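Local coordinates for variant surface glycoprotein MITat 1.13 (Trypanosoma brucei, PDB 6Z8H) that probably forms, as a GPI-anchored dimer, part of the dense surface coat whose antigenic switching lets the trypanosome evade the host immune response, at residues A[94-97]-A[98-102]; A[215-218]-A[219-222]; A[237-240]-A[241-245]; A[310-313]-A[314-317]. All coordinates share one frame; numbering follows the deposited sequence.

All four contacts are local, between residues a few positions apart, and they spread along an elongated subunit. Contact 1 lies mid-helix in the long helix 78-129 and is partly buried, with regular backbone bonds and an aspartate-arginine salt bridge. Contacts 2 and 3, partly buried as well, sit about 15 Å apart between centres on the other side of the chain's centre, where a five-stranded antiparallel sheet dominates; both are turns leading into strands, contact 2 gripped by carboxylate and hydroxyl acceptors, contact 3 packed on an indole face. Contact 4 is the surface member, a loop between helices closed by one aspartate. Contacts 1, 2 and 4 also touch the second subunit.

Contact 1: A[94-97]-A[98-102]; sequences ILDI and CRREL
Leu95 lies beneath the guanidinium of Arg99, its CG 3.7 Å from CZ and its methyl CD1 3.5 Å from NE, so that the branched end of the leucine covers one face of the flat group. With CG anti to the backbone N (chi1 179°), the leucine is directed along the same helix flank that the extended arginine follows. This is the close-packed flank: Arg99 goes on to a salt bridge with Glu59 and a hydrogen bond with Ser63 on helix 34-75, and Leu368 of the second subunit packs on both Leu95 and Arg99. The stretch belongs to helix 78-129, which with helix 34-75 forms the long paired helices of the VSG N-terminal domain, and Cys98 ties it to Cys280 through a disulfide. Away from that flank the packing thins, and Ile97 and Arg100 are exposed. Arg100 NE reaches Asp96 OD2 at 3.1 Å in a salt bridge; the nitrogen approaches from above the carboxylate, and the two planes stand 62° apart. Asp96 OD1 takes a bond from a water 2.8 Å away, which Arg99 NH1 meets only weakly. Ile97 CG2 lies 3.6 Å from Glu101 OE2, while OE1 accepts from Cys280 N.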
loop_
_atom_site.group_PDB
_atom_site.type_symbol
_atom_site.label_atom_id
_atom_site.label_comp_id
_atom_site.label_asym_id
_atom_site.label_seq_id
_atom_site.Cartn_x
_atom_site.Cartn_y
_atom_site.Cartn_z
ATOM N N ILE A 94 -21.572 -8.383 -13.851
ATOM C CA ILE A 94 -20.113 -8.446 -13.914
ATOM C C ILE A 94 -19.480 -7.292 -13.142
ATOM O O ILE A 94 -18.551 -7.480 -12.347
ATOM C CB ILE A 94 -19.650 -8.481 -15.379
ATOM C CG1 ILE A 94 -20.051 -9.820 -16.024
ATOM C CG2 ILE A 94 -18.110 -8.309 -15.416
ATOM C CD1 ILE A 94 -19.999 -9.800 -17.541
ATOM N N LEU A 95 -19.989 -6.081 -13.345
ATOM C CA LEU A 95 -19.381 -4.912 -12.721
ATOM C C LEU A 95 -19.576 -4.951 -11.216
ATOM O O LEU A 95 -18.668 -4.610 -10.453
ATOM C CB LEU A 95 -20.007 -3.651 -13.322
ATOM C CG LEU A 95 -19.552 -2.300 -12.809
ATOM C CD1 LEU A 95 -18.038 -2.221 -12.827
ATOM C CD2 LEU A 95 -20.209 -1.173 -13.614
ATOM N N ASP A 96 -20.766 -5.309 -10.754
ATOM C CA ASP A 96 -21.018 -5.344 -9.320
ATOM C C ASP A 96 -20.122 -6.374 -8.634
ATOM O O ASP A 96 -19.549 -6.103 -7.573
ATOM C CB ASP A 96 -22.503 -5.602 -9.043
ATOM C CG ASP A 96 -22.888 -5.255 -7.625
ATOM O OD1 ASP A 96 -22.851 -4.056 -7.272
ATOM O OD2 ASP A 96 -23.273 -6.159 -6.870
ATOM N N ILE A 97 -20.009 -7.567 -9.220
ATOM C CA ILE A 97 -19.168 -8.607 -8.626
ATOM C C ILE A 97 -17.709 -8.163 -8.629
ATOM O O ILE A 97 -16.977 -8.334 -7.638
ATOM C CB ILE A 97 -19.372 -9.951 -9.358
ATOM C CG1 ILE A 97 -20.716 -10.566 -8.990
ATOM C CG2 ILE A 97 -18.184 -10.896 -9.012
ATOM C CD1 ILE A 97 -21.242 -11.515 -10.030
ATOM N N CYS A 98 -17.277 -7.571 -9.744
ATOM C CA CYS A 98 -15.918 -7.051 -9.869
ATOM C C CYS A 98 -15.607 -6.077 -8.742
ATOM O O CYS A 98 -14.578 -6.192 -8.060
ATOM C CB CYS A 98 -15.820 -6.379 -11.244
ATOM S SG CYS A 98 -14.476 -5.194 -11.383
ATOM N N ARG A 99 -16.499 -5.125 -8.511
ATOM C CA ARG A 99 -16.268 -4.129 -7.479
ATOM C C ARG A 99 -16.294 -4.745 -6.093
ATOM O O ARG A 99 -15.472 -4.382 -5.246
ATOM C CB ARG A 99 -17.333 -3.043 -7.595
ATOM C CG ARG A 99 -17.145 -2.160 -8.761
ATOM C CD ARG A 99 -18.365 -1.279 -8.935
ATOM N NE ARG A 99 -18.093 -0.290 -9.955
ATOM C CZ ARG A 99 -19.024 0.527 -10.464
ATOM N NH1 ARG A 99 -20.300 0.433 -10.070
ATOM N NH2 ARG A 99 -18.699 1.407 -11.406
ATOM N N ARG A 100 -17.170 -5.710 -5.847
ATOM C CA ARG A 100 -17.243 -6.316 -4.519
ATOM C C ARG A 100 -16.013 -7.159 -4.234
ATOM O O ARG A 100 -15.508 -7.164 -3.107
ATOM C CB ARG A 100 -18.502 -7.164 -4.392
ATOM C CG ARG A 100 -19.719 -6.292 -4.342
ATOM C CD ARG A 100 -21.039 -7.042 -4.105
ATOM N NE ARG A 100 -22.161 -6.118 -3.990
ATOM C CZ ARG A 100 -22.639 -5.637 -2.845
ATOM N NH1 ARG A 100 -22.087 -5.996 -1.695
ATOM N NH2 ARG A 100 -23.670 -4.797 -2.862
ATOM N N GLU A 101 -15.514 -7.851 -5.254
ATOM C CA GLU A 101 -14.289 -8.616 -5.093
ATOM C C GLU A 101 -13.127 -7.701 -4.737
ATOM O O GLU A 101 -12.275 -8.057 -3.908
ATOM C CB GLU A 101 -14.011 -9.390 -6.379
ATOM C CG GLU A 101 -14.892 -10.642 -6.518
ATOM C CD GLU A 101 -14.660 -11.429 -7.812
ATOM O OE1 GLU A 101 -13.951 -10.940 -8.730
ATOM O OE2 GLU A 101 -15.225 -12.535 -7.911
ATOM N N LEU A 102 -13.022 -6.561 -5.417
ATOM C CA LEU A 102 -11.973 -5.602 -5.090
ATOM C C LEU A 102 -12.123 -5.070 -3.675
ATOM O O LEU A 102 -11.131 -4.963 -2.956
ATOM C CB LEU A 102 -11.917 -4.489 -6.128
ATOM C CG LEU A 102 -11.320 -4.846 -7.475
ATOM C CD1 LEU A 102 -11.597 -3.853 -8.543
ATOM C CD2 LEU A 102 -9.795 -5.022 -7.289
HETATM O O HOH W 1 -21.473 -1.642 -7.733
#

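Contact 2: A[215-218]-A[219-222]; sequences AVEA and NTHL
Glu217 has its CG between the backbone N and the carbonyl carbon (chi1 56°), and a further bend at chi2 folds the carboxylate over Asn219, two residues on. Thr220 turns its OG1 back beside its own backbone N (chi1 -66°), where the hydroxyl faces the N-H of Glu217. That bond is short and almost straight, 2.7 Å from Glu217 N to Thr220 OG1. The backbone closes the same loop as a type I beta turn, Thr220 N giving to Glu217 O at 3.1 Å from well above the carbonyl plane.

On the carboxylate, Asn219 ND2 reaches the syn lone pair of Glu217 OE1 at 3.1 Å, with carboxylate and amide planes only 27° apart. The backbone N of Asn219 adds a weak bond to Glu217 OE2 at 2.9 Å, and Gly204 N, just past strand 194-202, also binds OE2. On the hydrocarbon side, Thr220 CG2 rests 3.8 Å from Val216 CG1, the two side chains crossing at about a right angle, with Cys201 of strand 194-202 against both. Phe140 of the second subunit packs on Val216 as well.

The turn leads into strand 221-229 with the N-H of Glu217 and, weakly, that of Asn219 on side-chain oxygens. Several donors converging on the Glu217 carboxylate would probably stabilise its negative charge and hold its rotation.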
loop_
_atom_site.group_PDB
_atom_site.type_symbol
_atom_site.label_atom_id
_atom_site.label_comp_id
_atom_site.label_asym_id
_atom_site.label_seq_id
_atom_site.Cartn_x
_atom_site.Cartn_y
_atom_site.Cartn_z
ATOM N N ALA A 215 51.000 -16.192 30.422
ATOM C CA ALA A 215 50.231 -15.000 30.823
ATOM C C ALA A 215 50.432 -13.871 29.789
ATOM O O ALA A 215 51.458 -13.759 29.193
ATOM C CB ALA A 215 50.552 -14.544 32.225
ATOM N N VAL A 216 49.392 -13.090 29.531
ATOM C CA VAL A 216 49.417 -11.890 28.708
ATOM C C VAL A 216 50.650 -11.067 29.049
ATOM O O VAL A 216 50.892 -10.728 30.216
ATOM C CB VAL A 216 48.126 -11.088 28.908
ATOM C CG1 VAL A 216 48.246 -9.716 28.254
ATOM C CG2 VAL A 216 46.907 -11.845 28.358
ATOM N N GLU A 217 51.432 -10.739 28.026
ATOM C CA GLU A 217 52.689 -10.027 28.214
ATOM C C GLU A 217 52.839 -8.979 27.116
ATOM O O GLU A 217 51.874 -8.609 26.441
ATOM C CB GLU A 217 53.837 -11.042 28.301
ATOM C CG GLU A 217 53.943 -11.983 27.130
ATOM C CD GLU A 217 54.774 -11.422 25.996
ATOM O OE1 GLU A 217 55.811 -10.790 26.265
ATOM O OE2 GLU A 217 54.349 -11.588 24.829
ATOM N N ALA A 218 54.052 -8.463 26.942
ATOM C CA ALA A 218 54.257 -7.259 26.148
ATOM C C ALA A 218 54.125 -7.494 24.652
ATOM O O ALA A 218 53.818 -6.542 23.928
ATOM C CB ALA A 218 55.643 -6.676 26.457
ATOM N N ASN A 219 54.314 -8.726 24.179
ATOM C CA ASN A 219 54.131 -9.042 22.771
ATOM C C ASN A 219 52.716 -9.526 22.472
ATOM O O ASN A 219 52.457 -9.948 21.351
ATOM C CB ASN A 219 55.138 -10.097 22.314
ATOM C CG ASN A 219 56.555 -9.643 22.499
ATOM O OD1 ASN A 219 57.102 -8.924 21.658
ATOM N ND2 ASN A 219 57.160 -10.041 23.609
ATOM N N THR A 220 51.829 -9.531 23.463
ATOM C CA THR A 220 50.521 -10.177 23.327
ATOM C C THR A 220 49.562 -9.414 22.402
ATOM O O THR A 220 49.525 -8.183 22.395
ATOM C CB THR A 220 49.902 -10.361 24.726
ATOM O OG1 THR A 220 50.671 -11.300 25.499
ATOM C CG2 THR A 220 48.457 -10.878 24.650
ATOM N N HIS A 221 48.876 -10.163 21.540
ATOM C CA HIS A 221 47.771 -9.640 20.740
ATOM C C HIS A 221 46.459 -10.150 21.318
ATOM O O HIS A 221 46.263 -11.359 21.458
ATOM C CB HIS A 221 47.878 -10.031 19.262
ATOM C CG HIS A 221 49.013 -9.369 18.537
ATOM N ND1 HIS A 221 49.105 -9.339 17.162
ATOM C CD2 HIS A 221 50.107 -8.717 18.999
ATOM C CE1 HIS A 221 50.207 -8.700 16.808
ATOM N NE2 HIS A 221 50.825 -8.299 17.903
ATOM N N LEU A 222 45.548 -9.228 21.618
ATOM C CA LEU A 222 44.232 -9.556 22.157
ATOM C C LEU A 222 43.203 -8.948 21.225
ATOM O O LEU A 222 43.210 -7.732 21.036
ATOM C CB LEU A 222 44.043 -8.957 23.549
ATOM C CG LEU A 222 42.724 -9.123 24.311
ATOM C CD1 LEU A 222 42.360 -10.561 24.527
ATOM C CD2 LEU A 222 42.858 -8.401 25.662
#

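Contact 3: A[237-240]-A[241-245]; sequences ATWN and AATNN
Trp239 and Thr243 meet where helix 236-239 gives way to two successive type I turns. From its CB, the tryptophan swings CG anti to the backbone N (chi1 -171°), which lays the indole beneath the returning chain. Going round the ring, Trp239 CD1 comes first, with Asn245 O at its edge, near the ring plane and 3.0 Å away. Trp239 NE1 follows, 3.1 Å from Thr243 O. Over the five-membered ring stands Thr243 CA, 4.1 Å from the centroid and 21° off the normal, a CH-pi contact. Farther along, Trp239 CE2 and then CZ2 pass under Thr243 OG1, the latter at 3.6 Å; this hydroxyl sits over the face but is displaced toward the rim. At the far end, Trp239 CH2 is 3.9 Å from Thr243 OG1.

The backbone makes the reversal: Ala242 N donates to Trp239 O at 3.0 Å. In the second turn, Asn245 ND2 bonds Ala242 O at 2.8 Å with the oxygen in its amide plane, fixing the amide across the bend. While Asn240 and Ala241 remain on the exposed outside, the buried indole turns to the sheet, packing on Ala199 of strand 194-202 and on Arg247 and Ile249 of strand 247-253, and Thr243 adds a backbone bond to Cys201.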
loop_
_atom_site.group_PDB
_atom_site.type_symbol
_atom_site.label_atom_id
_atom_site.label_comp_id
_atom_site.label_asym_id
_atom_site.label_seq_id
_atom_site.Cartn_x
_atom_site.Cartn_y
_atom_site.Cartn_z
ATOM N N ALA A 237 35.651 -24.472 24.823
ATOM C CA ALA A 237 36.310 -25.736 25.139
ATOM C C ALA A 237 37.584 -25.912 24.317
ATOM O O ALA A 237 38.637 -26.284 24.851
ATOM C CB ALA A 237 35.336 -26.892 24.895
ATOM N N THR A 238 37.500 -25.678 23.006
ATOM C CA THR A 238 38.694 -25.739 22.168
ATOM C C THR A 238 39.540 -24.480 22.332
ATOM O O THR A 238 40.776 -24.543 22.290
ATOM C CB THR A 238 38.294 -25.934 20.701
ATOM O OG1 THR A 238 37.110 -25.178 20.409
ATOM C CG2 THR A 238 38.038 -27.406 20.415
ATOM N N TRP A 239 38.887 -23.327 22.514
ATOM C CA TRP A 239 39.609 -22.059 22.579
ATOM C C TRP A 239 40.557 -22.014 23.775
ATOM O O TRP A 239 41.663 -21.454 23.689
ATOM C CB TRP A 239 38.597 -20.906 22.657
ATOM C CG TRP A 239 39.222 -19.563 22.517
ATOM C CD1 TRP A 239 39.758 -19.032 21.387
ATOM C CD2 TRP A 239 39.360 -18.573 23.537
ATOM N NE1 TRP A 239 40.274 -17.790 21.657
ATOM C CE2 TRP A 239 40.019 -17.478 22.963
ATOM C CE3 TRP A 239 39.004 -18.514 24.886
ATOM C CZ2 TRP A 239 40.329 -16.321 23.692
ATOM C CZ3 TRP A 239 39.319 -17.381 25.613
ATOM C CH2 TRP A 239 39.981 -16.292 25.009
ATOM N N ASN A 240 40.152 -22.623 24.890
ATOM C CA ASN A 240 40.943 -22.536 26.118
ATOM C C ASN A 240 42.263 -23.313 26.048
ATOM O O ASN A 240 43.158 -23.097 26.878
ATOM C CB ASN A 240 40.110 -23.022 27.304
ATOM C CG ASN A 240 38.936 -22.142 27.572
ATOM O OD1 ASN A 240 38.856 -21.060 27.029
ATOM N ND2 ASN A 240 38.021 -22.591 28.421
ATOM N N ALA A 241 42.399 -24.232 25.103
ATOM C CA ALA A 241 43.656 -24.930 24.881
ATOM C C ALA A 241 44.389 -24.415 23.653
ATOM O O ALA A 241 45.513 -24.864 23.379
ATOM C CB ALA A 241 43.423 -26.441 24.765
ATOM N N ALA A 242 43.796 -23.452 22.932
ATOM C CA ALA A 242 44.383 -22.930 21.712
ATOM C C ALA A 242 43.793 -21.550 21.453
ATOM O O ALA A 242 43.051 -21.374 20.485
ATOM C CB ALA A 242 44.086 -23.878 20.535
ATOM N N THR A 243 44.213 -20.577 22.265
ATOM C CA THR A 243 43.747 -19.164 22.380
ATOM C C THR A 243 44.127 -18.328 21.192
ATOM O O THR A 243 43.292 -17.491 20.817
ATOM C CB THR A 243 44.345 -18.562 23.641
ATOM O OG1 THR A 243 43.211 -18.386 24.465
ATOM C CG2 THR A 243 45.209 -17.357 23.360
ATOM N N ASN A 244 45.057 -18.785 20.372
ATOM C CA ASN A 244 45.513 -18.128 19.134
ATOM C C ASN A 244 44.652 -18.507 17.923
ATOM O O ASN A 244 45.093 -18.227 16.815
ATOM C CB ASN A 244 47.010 -18.372 18.910
ATOM C CG ASN A 244 47.459 -19.819 18.960
ATOM O OD1 ASN A 244 46.876 -20.643 19.648
ATOM N ND2 ASN A 244 48.544 -20.083 18.266
ATOM N N ASN A 245 43.484 -19.100 18.133
ATOM C CA ASN A 245 42.511 -19.297 17.073
ATOM C C ASN A 245 41.280 -18.486 17.443
ATOM O O ASN A 245 40.844 -18.454 18.603
ATOM C CB ASN A 245 42.154 -20.767 16.898
ATOM C CG ASN A 245 43.371 -21.643 16.781
ATOM O OD1 ASN A 245 43.877 -21.914 15.682
ATOM N ND2 ASN A 245 43.852 -22.095 17.917
#

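Contact 4: A[310-313]-A[314-317]; sequences AEKE and SDAP
The loop joining helix 294-304 to helix 318-329 curls round an aspartate whose carboxylate binds the backbone of residues four and three positions earlier. Asp315 OD2 receives two N-H groups: Glu311 N at 3.0 Å, nearly in line with the C-O bond, and Lys312 N at 3.1 Å, from well above the carboxylate plane, 59° out of it. The two donors therefore approach the oxygen from distinct directions. A third bond runs the other way, from Asp315 N to Lys312 O at 3.0 Å, so the aspartate and the lysine backbone hold each other through both main chain and side chain.

The aspartate's CG lies beside its own backbone N (chi1 -76°), which brings the carboxylate back over the backbone of Glu311 and Lys312. There Asp315 OD2 also lies against carbon, 3.6 Å from the methyl CB of Ala310, and Asp315 CB is 3.8 Å from the same methyl. Lys312 CB also lies 3.8 Å from Ser314 OG, while the extended lysine chain carries its amine away from the carboxylate. The two N-H groups probably favour the charged form of Asp315.

Most of 310-317 lies at the surface, but Ala310 is buried against Leu298 and Ile301 of helix 294-304, and Ala316 also meets Ile301. Glu311 forms salt bridges with Lys302 of that helix and with Arg377 of the second subunit. Beyond the aspartate, Pro317 occupies the N-cap position, and helix 318-329 starts directly after it.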
loop_
_atom_site.group_PDB
_atom_site.type_symbol
_atom_site.label_atom_id
_atom_site.label_comp_id
_atom_site.label_asym_id
_atom_site.label_seq_id
_atom_site.Cartn_x
_atom_site.Cartn_y
_atom_site.Cartn_z
ATOM N N ALA A 310 -41.553 -13.116 -21.865
ATOM C CA ALA A 310 -40.830 -14.279 -21.367
ATOM C C ALA A 310 -40.089 -13.947 -20.069
ATOM O O ALA A 310 -39.507 -12.862 -19.903
ATOM C CB ALA A 310 -39.822 -14.762 -22.413
ATOM N N GLU A 311 -40.099 -14.903 -19.134
ATOM C CA GLU A 311 -39.301 -14.780 -17.922
ATOM C C GLU A 311 -38.470 -16.013 -17.596
ATOM O O GLU A 311 -37.809 -16.035 -16.553
ATOM C CB GLU A 311 -40.187 -14.448 -16.721
ATOM C CG GLU A 311 -40.873 -13.105 -16.855
ATOM C CD GLU A 311 -39.901 -11.925 -16.733
ATOM O OE1 GLU A 311 -38.888 -12.018 -15.995
ATOM O OE2 GLU A 311 -40.101 -10.891 -17.398
ATOM N N LYS A 312 -38.482 -17.036 -18.448
ATOM C CA LYS A 312 -37.701 -18.246 -18.240
ATOM C C LYS A 312 -36.939 -18.606 -19.509
ATOM O O LYS A 312 -37.404 -18.383 -20.625
ATOM C CB LYS A 312 -38.605 -19.436 -17.859
ATOM C CG LYS A 312 -39.399 -19.230 -16.575
ATOM C CD LYS A 312 -40.268 -20.422 -16.268
ATOM C CE LYS A 312 -41.007 -20.244 -14.954
ATOM N NZ LYS A 312 -42.090 -21.268 -14.813
ATOM N N GLU A 313 -35.743 -19.161 -19.329
ATOM C CA GLU A 313 -34.933 -19.515 -20.483
ATOM C C GLU A 313 -35.598 -20.567 -21.346
ATOM O O GLU A 313 -35.286 -20.654 -22.533
ATOM C CB GLU A 313 -33.568 -20.023 -20.031
ATOM C CG GLU A 313 -32.630 -20.347 -21.169
ATOM C CD GLU A 313 -31.255 -20.792 -20.692
ATOM O OE1 GLU A 313 -30.804 -20.357 -19.595
ATOM O OE2 GLU A 313 -30.606 -21.576 -21.417
ATOM N N SER A 314 -36.489 -21.367 -20.778
ATOM C CA SER A 314 -37.208 -22.384 -21.531
ATOM C C SER A 314 -38.340 -21.819 -22.381
ATOM O O SER A 314 -39.009 -22.595 -23.078
ATOM C CB SER A 314 -37.765 -23.442 -20.566
ATOM O OG SER A 314 -38.511 -22.848 -19.511
ATOM N N ASP A 315 -38.552 -20.504 -22.373
ATOM C CA ASP A 315 -39.695 -19.913 -23.062
ATOM C C ASP A 315 -39.521 -19.821 -24.572
ATOM O O ASP A 315 -40.484 -19.468 -25.260
ATOM C CB ASP A 315 -40.007 -18.520 -22.495
ATOM C CG ASP A 315 -40.710 -18.594 -21.163
ATOM O OD1 ASP A 315 -41.278 -19.686 -20.870
ATOM O OD2 ASP A 315 -40.735 -17.582 -20.433
ATOM N N ALA A 316 -38.332 -20.097 -25.104
ATOM C CA ALA A 316 -38.128 -20.253 -26.534
ATOM C C ALA A 316 -37.273 -21.488 -26.760
ATOM O O ALA A 316 -36.490 -21.863 -25.887
ATOM C CB ALA A 316 -37.435 -19.041 -27.165
ATOM N N PRO A 317 -37.440 -22.174 -27.891
ATOM C CA PRO A 317 -36.574 -23.327 -28.172
ATOM C C PRO A 317 -35.106 -22.924 -28.210
ATOM O O PRO A 317 -34.746 -21.863 -28.726
ATOM C CB PRO A 317 -37.072 -23.830 -29.537
ATOM C CG PRO A 317 -37.802 -22.643 -30.138
ATOM C CD PRO A 317 -38.388 -21.897 -28.984
#